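Local structure of PrgB (Enterococcus faecalis, 6EVU) at residues Phe51-Asp56 with Thr81-Ser87; Thr55-Lys59 with Lys71-Met76; Gly98-Leu104 with Leu145-Asn151. The protein promotes cell aggregation, biofilm formation and conjugation by binding and compacting DNA, and is represented here by its adhesin domain, of the antigen I/II family. All coordinates share one frame; numbering follows the deposited sequence.

Contact 1 (Phe51-Asp56 with Thr81-Ser87); sequences FIKATD and TGNFQNS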
loop_
_atom_site.group_PDB
_atom_site.type_symbol
_atom_site.label_atom_id
_atom_site.label_comp_id
_atom_site.label_asym_id
_atom_site.label_seq_id
_atom_site.Cartn_x
_atom_site.Cartn_y
_atom_site.Cartn_z
ATOM N N PHE A 51 -7.336 -19.719 -1.617
ATOM C CA PHE A 51 -8.294 -18.932 -0.830
ATOM C C PHE A 51 -8.262 -19.363 0.622
ATOM O O PHE A 51 -8.055 -20.547 0.922
ATOM C CB PHE A 51 -9.726 -19.082 -1.357
ATOM C CG PHE A 51 -9.915 -18.489 -2.719
ATOM C CD1 PHE A 51 -9.859 -19.310 -3.846
ATOM C CD2 PHE A 51 -10.080 -17.110 -2.890
ATOM C CE1 PHE A 51 -10.000 -18.774 -5.104
ATOM C CE2 PHE A 51 -10.238 -16.565 -4.170
ATOM C CZ PHE A 51 -10.188 -17.384 -5.267
ATOM N N ILE A 52 -8.424 -18.396 1.531
ATOM C CA ILE A 52 -8.566 -18.652 2.968
ATOM C C ILE A 52 -10.041 -18.590 3.310
ATOM O O ILE A 52 -10.708 -17.578 3.059
ATOM C CB ILE A 52 -7.775 -17.647 3.798
ATOM C CG1 ILE A 52 -6.302 -17.729 3.391
ATOM C CG2 ILE A 52 -8.000 -17.899 5.304
ATOM C CD1 ILE A 52 -5.438 -16.509 3.910
ATOM N N LYS A 53 -10.564 -19.671 3.856
ATOM C CA LYS A 53 -11.940 -19.643 4.350
ATOM C C LYS A 53 -12.116 -18.551 5.403
ATOM O O LYS A 53 -11.306 -18.432 6.331
ATOM C CB LYS A 53 -12.332 -20.992 4.993
ATOM C CG LYS A 53 -12.090 -22.208 4.181
ATOM C CD LYS A 53 -12.355 -23.425 5.066
ATOM C CE LYS A 53 -13.446 -24.261 4.492
ATOM N NZ LYS A 53 -13.401 -25.601 5.144
ATOM N N ALA A 54 -13.194 -17.767 5.253
ATOM C CA ALA A 54 -13.552 -16.749 6.231
ATOM C C ALA A 54 -13.586 -17.319 7.638
ATOM O O ALA A 54 -13.138 -16.664 8.587
ATOM C CB ALA A 54 -14.916 -16.132 5.869
ATOM N N THR A 55 -14.091 -18.561 7.799
ATOM C CA THR A 55 -14.163 -19.122 9.147
ATOM C C THR A 55 -12.776 -19.399 9.731
ATOM O O THR A 55 -12.622 -19.386 10.952
ATOM C CB THR A 55 -15.035 -20.378 9.167
ATOM O OG1 THR A 55 -14.525 -21.358 8.257
ATOM C CG2 THR A 55 -16.411 -20.004 8.692
ATOM N N ASP A 56 -11.758 -19.636 8.883
ATOM C CA ASP A 56 -10.381 -19.729 9.367
ATOM C C ASP A 56 -9.802 -18.340 9.565
ATOM O O ASP A 56 -9.127 -18.060 10.565
ATOM C CB ASP A 56 -9.521 -20.525 8.394
ATOM C CG ASP A 56 -9.916 -22.000 8.342
ATOM O OD1 ASP A 56 -10.323 -22.580 9.397
ATOM O OD2 ASP A 56 -9.849 -22.595 7.237
ATOM N N THR A 81 -7.519 -23.431 2.474
ATOM C CA THR A 81 -8.302 -24.455 1.786
ATOM C C THR A 81 -9.700 -23.970 1.388
ATOM O O THR A 81 -10.632 -24.777 1.237
ATOM C CB THR A 81 -8.398 -25.682 2.672
ATOM O OG1 THR A 81 -9.053 -25.297 3.888
ATOM C CG2 THR A 81 -7.011 -26.167 3.013
ATOM N N GLY A 82 -9.872 -22.663 1.216
ATOM C CA GLY A 82 -11.150 -22.110 0.832
ATOM C C GLY A 82 -11.358 -22.085 -0.670
ATOM O O GLY A 82 -10.558 -22.584 -1.463
ATOM N N ASN A 83 -12.459 -21.463 -1.061
ATOM C CA ASN A 83 -12.740 -21.164 -2.450
ATOM C C ASN A 83 -13.268 -19.739 -2.497
ATOM O O ASN A 83 -13.344 -19.058 -1.474
ATOM C CB ASN A 83 -13.700 -22.198 -3.055
ATOM C CG ASN A 83 -15.009 -22.271 -2.334
ATOM O OD1 ASN A 83 -15.543 -21.264 -1.851
ATOM N ND2 ASN A 83 -15.579 -23.484 -2.293
ATOM N N PHE A 84 -13.582 -19.262 -3.698
ATOM C CA PHE A 84 -13.967 -17.859 -3.853
ATOM C C PHE A 84 -15.236 -17.547 -3.057
ATOM O O PHE A 84 -15.322 -16.516 -2.371
ATOM C CB PHE A 84 -14.148 -17.563 -5.345
ATOM C CG PHE A 84 -14.415 -16.106 -5.676
ATOM C CD1 PHE A 84 -13.509 -15.098 -5.394
ATOM C CD2 PHE A 84 -15.583 -15.760 -6.316
ATOM C CE1 PHE A 84 -13.805 -13.760 -5.759
ATOM C CE2 PHE A 84 -15.868 -14.447 -6.667
ATOM C CZ PHE A 84 -14.973 -13.443 -6.406
ATOM N N GLN A 85 -16.196 -18.467 -3.079
ATOM C CA GLN A 85 -17.425 -18.320 -2.294
ATOM C C GLN A 85 -17.149 -18.148 -0.794
ATOM O O GLN A 85 -17.640 -17.197 -0.176
ATOM C CB GLN A 85 -18.356 -19.527 -2.526
ATOM C CG GLN A 85 -19.817 -19.280 -2.129
ATOM C CD GLN A 85 -20.053 -19.300 -0.611
ATOM O OE1 GLN A 85 -19.458 -20.107 0.132
ATOM N NE2 GLN A 85 -20.931 -18.408 -0.143
ATOM N N ASN A 86 -16.467 -19.108 -0.161
ATOM C CA ASN A 86 -16.412 -19.123 1.297
ATOM C C ASN A 86 -15.258 -18.285 1.855
ATOM O O ASN A 86 -15.107 -18.195 3.088
ATOM C CB ASN A 86 -16.348 -20.571 1.833
ATOM C CG ASN A 86 -15.100 -21.350 1.371
ATOM O OD1 ASN A 86 -14.016 -20.780 1.150
ATOM N ND2 ASN A 86 -15.243 -22.692 1.297
ATOM N N SER A 87 -14.480 -17.640 0.983
ATOM C CA SER A 87 -13.424 -16.713 1.400
ATOM C C SER A 87 -13.924 -15.282 1.592
ATOM O O SER A 87 -13.161 -14.427 2.025
ATOM C CB SER A 87 -12.265 -16.728 0.396
ATOM O OG SER A 87 -12.637 -16.086 -0.809
HETATM O O HOH W 1 -8.098 -22.337 -2.208
HETATM O O HOH W 2 -8.665 -21.813 4.720
HETATM O O HOH W 3 -11.401 -26.962 4.462
HETATM O O HOH W 4 -15.952 -19.596 5.539
#

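Contact 2 (Thr55-Lys59 with Lys71-Met76); sequences TDFNK and KLRKDM. With PO4 (phosphate ion), chain B.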
loop_
_atom_site.group_PDB
_atom_site.type_symbol
_atom_site.label_atom_id
_atom_site.label_comp_id
_atom_site.label_asym_id
_atom_site.label_seq_id
_atom_site.Cartn_x
_atom_site.Cartn_y
_atom_site.Cartn_z
ATOM N N THR A 55 -14.091 -18.561 7.799
ATOM C CA THR A 55 -14.163 -19.122 9.147
ATOM C C THR A 55 -12.776 -19.399 9.731
ATOM O O THR A 55 -12.622 -19.386 10.952
ATOM C CB THR A 55 -15.035 -20.378 9.167
ATOM O OG1 THR A 55 -14.525 -21.358 8.257
ATOM C CG2 THR A 55 -16.411 -20.004 8.692
ATOM N N ASP A 56 -11.758 -19.636 8.883
ATOM C CA ASP A 56 -10.381 -19.729 9.367
ATOM C C ASP A 56 -9.802 -18.340 9.565
ATOM O O ASP A 56 -9.127 -18.060 10.565
ATOM C CB ASP A 56 -9.521 -20.525 8.394
ATOM C CG ASP A 56 -9.916 -22.000 8.342
ATOM O OD1 ASP A 56 -10.323 -22.580 9.397
ATOM O OD2 ASP A 56 -9.849 -22.595 7.237
ATOM N N PHE A 57 -10.082 -17.445 8.629
ATOM C CA PHE A 57 -9.527 -16.114 8.741
ATOM C C PHE A 57 -10.040 -15.381 9.976
ATOM O O PHE A 57 -9.316 -14.584 10.587
ATOM C CB PHE A 57 -9.857 -15.318 7.475
ATOM C CG PHE A 57 -9.410 -13.896 7.570
ATOM C CD1 PHE A 57 -8.063 -13.565 7.425
ATOM C CD2 PHE A 57 -10.327 -12.883 7.891
ATOM C CE1 PHE A 57 -7.645 -12.241 7.578
ATOM C CE2 PHE A 57 -9.896 -11.557 8.024
ATOM C CZ PHE A 57 -8.551 -11.258 7.904
ATOM N N ASN A 58 -11.303 -15.602 10.353
ATOM C CA ASN A 58 -11.883 -14.803 11.417
ATOM C C ASN A 58 -11.490 -15.274 12.817
ATOM O O ASN A 58 -11.823 -14.592 13.793
ATOM C CB ASN A 58 -13.410 -14.772 11.265
ATOM C CG ASN A 58 -13.834 -13.789 10.216
ATOM O OD1 ASN A 58 -13.197 -12.757 10.045
ATOM N ND2 ASN A 58 -14.908 -14.096 9.498
ATOM N N LYS A 59 -10.780 -16.390 12.948
ATOM C CA LYS A 59 -10.429 -16.885 14.270
ATOM C C LYS A 59 -9.238 -16.142 14.837
ATOM O O LYS A 59 -8.224 -15.935 14.157
ATOM C CB LYS A 59 -10.098 -18.349 14.183
ATOM C CG LYS A 59 -11.338 -19.151 13.956
ATOM C CD LYS A 59 -10.978 -20.588 13.798
ATOM C CE LYS A 59 -12.171 -21.494 13.880
ATOM N NZ LYS A 59 -11.544 -22.839 13.812
ATOM N N LYS A 71 -6.505 -10.204 13.022
ATOM C CA LYS A 71 -6.823 -11.380 12.218
ATOM C C LYS A 71 -5.741 -11.683 11.183
ATOM O O LYS A 71 -5.462 -12.866 10.894
ATOM C CB LYS A 71 -8.184 -11.202 11.537
ATOM C CG LYS A 71 -9.330 -11.229 12.557
ATOM C CD LYS A 71 -10.669 -10.952 11.845
ATOM C CE LYS A 71 -11.838 -10.961 12.851
ATOM N NZ LYS A 71 -13.114 -10.798 12.052
ATOM N N LEU A 72 -5.167 -10.651 10.595
ATOM C CA LEU A 72 -4.108 -10.812 9.619
ATOM C C LEU A 72 -2.818 -11.381 10.183
ATOM O O LEU A 72 -2.130 -12.107 9.511
ATOM C CB LEU A 72 -3.823 -9.504 8.899
ATOM C CG LEU A 72 -4.848 -9.127 7.850
ATOM C CD1 LEU A 72 -4.705 -7.676 7.462
ATOM C CD2 LEU A 72 -4.728 -10.028 6.639
ATOM N N ARG A 73 -2.485 -11.024 11.418
ATOM C CA ARG A 73 -1.223 -11.447 12.001
ATOM C C ARG A 73 -1.177 -12.850 12.599
ATOM O O ARG A 73 -0.963 -13.034 13.771
ATOM C CB ARG A 73 -0.755 -10.423 13.032
ATOM C CG ARG A 73 -0.431 -9.067 12.454
ATOM C CD ARG A 73 0.218 -8.158 13.473
ATOM N NE ARG A 73 -0.606 -8.093 14.656
ATOM C CZ ARG A 73 -1.526 -7.173 14.877
ATOM N NH1 ARG A 73 -1.718 -6.192 14.029
ATOM N NH2 ARG A 73 -2.240 -7.231 15.968
ATOM N N LYS A 74 -1.381 -13.823 11.743
ATOM C CA LYS A 74 -1.289 -15.220 12.067
ATOM C C LYS A 74 -0.743 -15.912 10.819
ATOM O O LYS A 74 -0.882 -15.421 9.717
ATOM C CB LYS A 74 -2.601 -15.810 12.567
ATOM C CG LYS A 74 -3.767 -15.789 11.614
ATOM C CD LYS A 74 -4.939 -16.566 12.194
ATOM C CE LYS A 74 -6.230 -16.302 11.439
ATOM N NZ LYS A 74 -6.806 -15.002 11.821
ATOM N N ASP A 75 -0.104 -17.046 11.013
ATOM C CA ASP A 75 0.506 -17.764 9.899
ATOM C C ASP A 75 -0.546 -18.702 9.332
ATOM O O ASP A 75 -0.970 -19.641 10.017
ATOM C CB ASP A 75 1.720 -18.535 10.410
ATOM C CG ASP A 75 2.543 -19.125 9.291
ATOM O OD1 ASP A 75 2.044 -19.306 8.184
ATOM O OD2 ASP A 75 3.733 -19.380 9.528
ATOM N N MET A 76 -0.975 -18.453 8.100
ATOM C CA MET A 76 -1.980 -19.310 7.465
ATOM C C MET A 76 -1.376 -20.229 6.413
ATOM O O MET A 76 -2.124 -20.799 5.613
ATOM C CB MET A 76 -3.082 -18.455 6.852
ATOM C CG MET A 76 -3.789 -17.634 7.893
ATOM S SD MET A 76 -4.613 -18.589 9.158
ATOM C CE MET A 76 -6.200 -19.017 8.411
HETATM P P PO4 B . 1.821 -9.324 17.403
HETATM O O1 PO4 B . 1.728 -7.869 17.827
HETATM O O2 PO4 B . 3.096 -9.485 16.576
HETATM O O3 PO4 B . 1.946 -10.185 18.649
HETATM O O4 PO4 B . 0.631 -9.854 16.654
#

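Contact 3 (Gly98-Leu104 with Leu145-Asn151); sequences GGYAVLL and LNAVFSN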
loop_
_atom_site.group_PDB
_atom_site.type_symbol
_atom_site.label_atom_id
_atom_site.label_comp_id
_atom_site.label_asym_id
_atom_site.label_seq_id
_atom_site.Cartn_x
_atom_site.Cartn_y
_atom_site.Cartn_z
ATOM N N GLY A 98 -17.675 -5.683 1.470
ATOM C CA GLY A 98 -16.830 -6.797 1.933
ATOM C C GLY A 98 -15.651 -7.074 0.998
ATOM O O GLY A 98 -15.261 -6.249 0.163
ATOM N N GLY A 99 -15.067 -8.259 1.160
ATOM C CA GLY A 99 -13.861 -8.590 0.401
ATOM C C GLY A 99 -13.586 -10.080 0.517
ATOM O O GLY A 99 -14.454 -10.845 0.937
ATOM N N TYR A 100 -12.375 -10.493 0.109
ATOM C CA TYR A 100 -12.027 -11.917 0.017
ATOM C C TYR A 100 -10.658 -12.183 0.604
ATOM O O TYR A 100 -9.704 -11.460 0.294
ATOM C CB TYR A 100 -12.021 -12.403 -1.449
ATOM C CG TYR A 100 -13.328 -12.068 -2.098
ATOM C CD1 TYR A 100 -14.382 -12.933 -2.017
ATOM C CD2 TYR A 100 -13.505 -10.851 -2.724
ATOM C CE1 TYR A 100 -15.636 -12.600 -2.576
ATOM C CE2 TYR A 100 -14.741 -10.491 -3.285
ATOM C CZ TYR A 100 -15.779 -11.362 -3.212
ATOM O OH TYR A 100 -17.009 -10.965 -3.763
ATOM N N ALA A 101 -10.531 -13.272 1.399
ATOM C CA ALA A 101 -9.267 -13.628 2.044
ATOM C C ALA A 101 -8.474 -14.587 1.150
ATOM O O ALA A 101 -9.010 -15.597 0.680
ATOM C CB ALA A 101 -9.505 -14.278 3.418
ATOM N N VAL A 102 -7.196 -14.293 0.938
ATOM C CA VAL A 102 -6.384 -15.031 -0.035
ATOM C C VAL A 102 -4.989 -15.221 0.544
ATOM O O VAL A 102 -4.473 -14.332 1.228
ATOM C CB VAL A 102 -6.308 -14.272 -1.384
ATOM C CG1 VAL A 102 -5.400 -15.002 -2.393
ATOM C CG2 VAL A 102 -7.711 -14.051 -1.951
ATOM N N LEU A 103 -4.355 -16.390 0.274
ATOM C CA LEU A 103 -2.976 -16.572 0.747
ATOM C C LEU A 103 -2.032 -16.121 -0.359
ATOM O O LEU A 103 -2.171 -16.581 -1.506
ATOM C CB LEU A 103 -2.694 -18.047 1.076
ATOM C CG LEU A 103 -1.307 -18.252 1.723
ATOM C CD1 LEU A 103 -1.357 -17.950 3.195
ATOM C CD2 LEU A 103 -0.940 -19.761 1.631
ATOM N N LEU A 104 -1.062 -15.240 -0.041
ATOM C CA LEU A 104 -0.017 -14.870 -1.006
ATOM C C LEU A 104 1.240 -15.678 -0.728
ATOM O O LEU A 104 1.686 -15.795 0.423
ATOM C CB LEU A 104 0.355 -13.377 -0.956
ATOM C CG LEU A 104 -0.828 -12.413 -1.162
ATOM C CD1 LEU A 104 -0.237 -10.997 -1.046
ATOM C CD2 LEU A 104 -1.403 -12.640 -2.509
ATOM N N LEU A 145 2.067 -14.561 3.064
ATOM C CA LEU A 145 1.313 -13.414 3.570
ATOM C C LEU A 145 -0.162 -13.702 3.400
ATOM O O LEU A 145 -0.568 -14.460 2.506
ATOM C CB LEU A 145 1.634 -12.088 2.819
ATOM C CG LEU A 145 3.046 -11.574 3.027
ATOM C CD1 LEU A 145 3.286 -10.519 1.939
ATOM C CD2 LEU A 145 3.412 -11.123 4.403
ATOM N N ASN A 146 -0.990 -13.080 4.265
ATOM C CA ASN A 146 -2.421 -13.149 4.103
ATOM C C ASN A 146 -2.892 -11.826 3.512
ATOM O O ASN A 146 -2.369 -10.772 3.843
ATOM C CB ASN A 146 -3.107 -13.384 5.443
ATOM C CG ASN A 146 -2.445 -14.492 6.252
ATOM O OD1 ASN A 146 -2.117 -15.547 5.711
ATOM N ND2 ASN A 146 -2.234 -14.248 7.566
ATOM N N ALA A 147 -3.939 -11.906 2.698
ATOM C CA ALA A 147 -4.481 -10.718 2.070
ATOM C C ALA A 147 -5.982 -10.761 2.182
ATOM O O ALA A 147 -6.612 -11.818 2.039
ATOM C CB ALA A 147 -4.082 -10.618 0.601
ATOM N N VAL A 148 -6.574 -9.589 2.381
ATOM C CA VAL A 148 -7.996 -9.435 2.170
ATOM C C VAL A 148 -8.122 -8.349 1.119
ATOM O O VAL A 148 -7.674 -7.214 1.339
ATOM C CB VAL A 148 -8.771 -9.094 3.442
ATOM C CG1 VAL A 148 -10.232 -8.992 3.120
ATOM C CG2 VAL A 148 -8.610 -10.226 4.518
ATOM N N PHE A 149 -8.740 -8.699 -0.008
ATOM C CA PHE A 149 -8.944 -7.764 -1.123
ATOM C C PHE A 149 -10.358 -7.242 -1.050
ATOM O O PHE A 149 -11.315 -8.017 -1.037
ATOM C CB PHE A 149 -8.684 -8.425 -2.459
ATOM C CG PHE A 149 -7.290 -8.993 -2.558
ATOM C CD1 PHE A 149 -6.198 -8.134 -2.416
ATOM C CD2 PHE A 149 -7.053 -10.371 -2.776
ATOM C CE1 PHE A 149 -4.868 -8.616 -2.499
ATOM C CE2 PHE A 149 -5.716 -10.822 -2.876
ATOM C CZ PHE A 149 -4.630 -9.959 -2.753
ATOM N N SER A 150 -10.492 -5.925 -1.045
ATOM C CA SER A 150 -11.805 -5.293 -0.910
ATOM C C SER A 150 -12.539 -5.200 -2.239
ATOM O O SER A 150 -11.942 -4.946 -3.286
ATOM C CB SER A 150 -11.622 -3.898 -0.306
ATOM O OG SER A 150 -12.857 -3.170 -0.378
ATOM N N ASN A 151 -13.865 -5.373 -2.206
ATOM C CA ASN A 151 -14.666 -5.123 -3.396
ATOM C C ASN A 151 -14.641 -3.648 -3.809
ATOM O O ASN A 151 -15.081 -3.346 -4.914
ATOM C CB ASN A 151 -16.130 -5.616 -3.159
ATOM C CG ASN A 151 -16.320 -7.100 -3.552
ATOM O OD1 ASN A 151 -15.956 -7.524 -4.654
ATOM N ND2 ASN A 151 -16.897 -7.882 -2.647
HETATM O O HOH W 5 -17.536 -9.641 -5.997
#

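Contact 1 (Phe51-Asp56 with Thr81-Ser87)
F51 and K53 lie against the loop G82-S87, and I52 O rests against S87 CB. The loop precedes strand 88-89 and contains an Asx motif at N83; the other partner runs into helix 54-57. One face of the F51 ring is covered by the peptide between N83 and F84, with F84 N 3.7 Å above the plane, over the ring centre. F51 CE2 in turn meets the edge of the F84 ring, the two planes inclined at 62°. K53 lays its CG on G82 CA at 3.5 Å, which is tight for two carbons. Its CG is anti to the carbonyl carbon (chi1 -52°), which places the chain between T81 and the amide of N86. Two backbone bonds close the contact. G82 N reaches F51 O from above the carbonyl plane, while A54 N, in the first turn of the helix, points almost straight at N86 O (2.9 Å, 171° at the hydrogen). Waters fill in between: one links K53 N, T81 N and D56 OD2, and another joins T55 N to N86 O. Further out, I52 and S87 bond through their backbones to A101 of strand 99-104, and the F84 ring stacks on Y100. The loop is held in shape by N83 and N86, each taking the other's backbone N-H: N86 N gives to N83 OD1 at 2.9 Å, and N83 N to N86 OD1 at 2.8 Å.

Contact 2 (Thr55-Lys59 with Lys71-Met76)
K71 meets both F57 and N58. Its CB sits over one face of the F57 ring, 4.1 Å from the centroid, in a CH-pi contact. Beyond CG the chain is extended and carries NZ to N58 OD1 at 2.8 Å. The ammonium approaches from above the plane of the N58 amide. L72 adds CD2 at the edge of the same ring, 3.8 Å from F57 CE1. R73 is the centre of an inverse gamma turn that leads the chain out of helix 68-72. Its side chain turns away to a phosphate ion, probably from the crystallisation liquor, with NE bonded to O4 at 2.9 Å. K74 comes back to the other segment. Its CG lies between the backbone N and carbonyl carbon (chi1 62°), and a bend at chi4 (-78°) brings NZ among three carbonyl oxygens. NZ bonds to F57 O at 2.8 Å, and also to K59 O and K71 O. Only K71 O is met in its plane, on a lone pair. Three such acceptors probably favour the charged amine. M76 closes the segment, its methyl CE 3.6 Å from D56 CB. F57 also packs on V148 of strand 145-150. The arrangement joins two short helices beside the six-stranded antiparallel sheet: one lysine ammonium bonds to carbonyls from the end of helix 54-57, from the chain just after it, and from the last turn of helix 68-72.

Contact 3 (Gly98-Leu104 with Leu145-Asn151)
Y100 pairs with F149, V102 with A147 and L104 with L145 in an antiparallel ladder, part of a six-stranded sheet. These are the hydrogen-bonded pairs, and each has both of its N-H...O bonds. The non-hydrogen-bonded pairs between them are drawn close where side chains are small. G99 CA lies 4.1 Å from S150 CA, and the bare glycine lets G99 CA come to 3.0 Å from F149 O. The apolar packing is tightest on the face that carries V102, L104, A147 and F149. The F149 ring crosses V102 at about a right angle, CE2 3.8 Å from V102 CB, and L104 CD2 lies at the ring's edge. With CG anti to the carbonyl carbon (chi1 -58°), F149 leans back along the sheet to reach them. This face is closed by V110 and V112 of strand 110-115. A101, L103, N146 and V148 point to the other face, which is also buried, with M76 lying on N146. The apolar contact between A101 and V148 is looser there, CB to CG2 4.3 Å. L103 CD1 comes to 3.6 Å of N146 OD1, while N146 ND2 bonds to the carbonyls of L72 and K74. The looser end is at Y100, the one partly exposed residue, where a water bridges. N151 sits at the edge of the Y100 ring, OD1 near its plane, the amide at 90° to it. N151 OD1 takes a bond from I43 N as well as from the water, which also accepts from Y100 OH. N151 ND2 bonds to N97 O and gives a long bond to Y100 OH, 3.3 Å, with the hydroxyl oxygen in the amide plane.

Overall arrangement
Contact 3 is the core of the group, with nearly all its residues buried and backbone pairing as its main bond. Contact 1 lies at the surface and combines two backbone bonds, the packing of F51 and bridging waters. Contact 2 is partly buried and uses lysine ammonium groups on carbonyl oxygens. Contacts 1 and 2 share T55 and D56 of helix 54-57, and D56 takes part in both. I52 CG2 packs on both M76 CE and F57 CB. Both contacts rest on strands of contact 3: segments 51-56 and 81-87 through A101, and segment 71-76 by backbone carbonyls bonded to N146.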